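Local coordinates for protein glutathione S-transferase domain (Xanthobacter autotrophicus, PDB 4HZ2) that binds glutathione and, judging from its family, probably acts as a transferase that joins this thiol to electrophilic substrates, at residues B[75-80]-B[93-98]. Residues are numbered along the deposited sequence; the frame is centred on the assembly and turned at random.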
loop_
_atom_site.group_PDB
_atom_site.type_symbol
_atom_site.label_atom_id
_atom_site.label_comp_id
_atom_site.label_asym_id
_atom_site.label_seq_id
_atom_site.Cartn_x
_atom_site.Cartn_y
_atom_site.Cartn_z
ATOM N N PRO B 75 1.912 10.457 -8.675
ATOM C CA PRO B 75 1.045 11.551 -9.118
ATOM C C PRO B 75 0.463 12.369 -7.989
ATOM O O PRO B 75 0.244 11.870 -6.879
ATOM C CB PRO B 75 -0.096 10.823 -9.833
ATOM C CG PRO B 75 -0.156 9.472 -9.140
ATOM C CD PRO B 75 1.295 9.133 -8.924
ATOM N N VAL B 76 0.191 13.632 -8.299
ATOM C CA VAL B 76 -0.617 14.478 -7.454
ATOM C C VAL B 76 -1.675 15.040 -8.390
ATOM O O VAL B 76 -1.372 15.447 -9.510
ATOM C CB VAL B 76 0.217 15.617 -6.815
ATOM C CG1 VAL B 76 -0.695 16.661 -6.227
ATOM C CG2 VAL B 76 1.152 15.063 -5.744
ATOM N N VAL B 77 -2.923 14.992 -7.963
ATOM C CA VAL B 77 -4.016 15.590 -8.720
ATOM C C VAL B 77 -4.494 16.829 -7.954
ATOM O O VAL B 77 -4.822 16.743 -6.776
ATOM C CB VAL B 77 -5.177 14.594 -8.899
ATOM C CG1 VAL B 77 -6.391 15.265 -9.554
ATOM C CG2 VAL B 77 -4.706 13.362 -9.685
ATOM N N VAL B 78 -4.539 17.979 -8.623
ATOM C CA VAL B 78 -4.995 19.191 -7.971
ATOM C C VAL B 78 -6.323 19.618 -8.592
ATOM O O VAL B 78 -6.420 19.792 -9.806
ATOM C CB VAL B 78 -3.959 20.333 -8.068
ATOM C CG1 VAL B 78 -4.474 21.560 -7.326
ATOM C CG2 VAL B 78 -2.610 19.886 -7.507
ATOM N N LEU B 79 -7.346 19.732 -7.748
ATOM C CA LEU B 79 -8.722 20.035 -8.175
ATOM C C LEU B 79 -8.851 21.524 -8.454
ATOM O O LEU B 79 -7.996 22.311 -8.033
ATOM C CB LEU B 79 -9.720 19.618 -7.086
ATOM C CG LEU B 79 -9.590 18.206 -6.517
ATOM C CD1 LEU B 79 -10.695 17.884 -5.510
ATOM C CD2 LEU B 79 -9.591 17.206 -7.667
ATOM N N ASP B 80 -9.920 21.924 -9.139
ATOM C CA ASP B 80 -10.047 23.316 -9.538
ATOM C C ASP B 80 -10.147 24.247 -8.322
ATOM O O ASP B 80 -9.911 25.445 -8.430
ATOM C CB ASP B 80 -11.232 23.519 -10.484
ATOM C CG ASP B 80 -12.520 22.938 -9.940
ATOM O OD1 ASP B 80 -12.519 22.447 -8.788
ATOM O OD2 ASP B 80 -13.534 22.970 -10.668
ATOM N N LEU B 93 -9.399 5.330 -5.859
ATOM C CA LEU B 93 -10.556 5.235 -4.968
ATOM C C LEU B 93 -11.379 6.509 -4.958
ATOM O O LEU B 93 -12.587 6.456 -4.816
ATOM C CB LEU B 93 -10.110 4.883 -3.538
ATOM C CG LEU B 93 -9.662 3.432 -3.320
ATOM C CD1 LEU B 93 -8.826 3.352 -2.039
ATOM C CD2 LEU B 93 -10.909 2.551 -3.224
ATOM N N HIS B 94 -10.728 7.649 -5.114
ATOM C CA HIS B 94 -11.457 8.906 -4.947
ATOM C C HIS B 94 -12.397 9.148 -6.130
ATOM O O HIS B 94 -13.593 9.512 -5.961
ATOM C CB HIS B 94 -10.451 10.070 -4.857
ATOM C CG HIS B 94 -11.108 11.403 -4.724
ATOM N ND1 HIS B 94 -11.511 11.904 -3.504
ATOM C CD2 HIS B 94 -11.466 12.326 -5.657
ATOM C CE1 HIS B 94 -12.064 13.099 -3.687
ATOM N NE2 HIS B 94 -12.068 13.369 -4.983
ATOM N N PHE B 95 -11.838 9.010 -7.334
ATOM C CA PHE B 95 -12.614 9.234 -8.562
ATOM C C PHE B 95 -13.518 8.090 -9.002
ATOM O O PHE B 95 -14.470 8.314 -9.741
ATOM C CB PHE B 95 -11.700 9.683 -9.696
ATOM C CG PHE B 95 -11.096 11.031 -9.438
ATOM C CD1 PHE B 95 -9.797 11.128 -8.948
ATOM C CD2 PHE B 95 -11.859 12.197 -9.597
ATOM C CE1 PHE B 95 -9.235 12.351 -8.658
ATOM C CE2 PHE B 95 -11.297 13.443 -9.307
ATOM C CZ PHE B 95 -9.966 13.517 -8.860
ATOM N N ALA B 96 -13.236 6.859 -8.560
ATOM C CA ALA B 96 -14.081 5.751 -8.960
ATOM C C ALA B 96 -15.328 5.632 -8.097
ATOM O O ALA B 96 -16.285 4.945 -8.465
ATOM C CB ALA B 96 -13.291 4.474 -8.942
ATOM N N GLU B 97 -15.345 6.359 -6.978
ATOM C CA GLU B 97 -16.455 6.305 -6.040
ATOM C C GLU B 97 -17.761 6.648 -6.752
ATOM O O GLU B 97 -17.844 7.670 -7.453
ATOM C CB GLU B 97 -16.177 7.275 -4.883
ATOM C CG GLU B 97 -17.105 7.177 -3.695
ATOM C CD GLU B 97 -16.981 5.854 -2.954
ATOM O OE1 GLU B 97 -17.967 5.096 -2.997
ATOM O OE2 GLU B 97 -15.913 5.580 -2.315
ATOM N N GLY B 98 -18.776 5.793 -6.590
ATOM C CA GLY B 98 -20.106 5.991 -7.216
ATOM C C GLY B 98 -20.176 5.645 -8.703
ATOM O O GLY B 98 -21.161 5.960 -9.380
#
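Phe95 carries this contact from the helix side: its ring reaches across to strand 76-78 and the residue after it, and the far carbon, CZ, touches both Val77 and Leu79. Val77 comes at it from the opposite direction with a single branch, CG1, which stops 4.0 Å from Phe95 CZ and approaches the ring obliquely. Because CG1 lies anti to the backbone N (chi1 174°), this methyl is the branch that meets the ring. Leu79 runs past Phe95 rather than straight at it, and its CD2 sits at the ring edge, near the plane, 3.9 Å from Phe95 CZ. No hydrogen bond crosses between 75-80 and 93-98, so the join is purely apolar and small, with 116 Å² buried.

The two pieces belong to the thioredoxin-like N-terminal domain of the glutathione transferase fold, where helix 88-96 follows the strand pair 76-78 and 84-86 and packs back on the sheet. Val77 and Phe95 are both buried: Ile91 of helix 88-96 touches Val77, while Leu85 of the neighbouring strand, Leu41 of helix 32-43 and His46, whose ring meets Phe95 edge-to-face, pack around Phe95. Just before the strand, Pro75, preceded by a cis peptide bond, touches the bound glutathione; the side chain of Val77 is about 10 Å from that ligand.

Beyond Leu79, which still packs on Met23 and Leu85, the contact opens toward solvent: the chain has left the strand and Asp80 is exposed and poorly ordered. His94 NE2 stays 4.7 Å from Leu79 CD1, short of contact; His94 CD2 instead lies 3.6 Å above the plane of the Phe95 ring, over the centre, while ND1 hydrogen-bonds Thr110 OG1 of the second subunit.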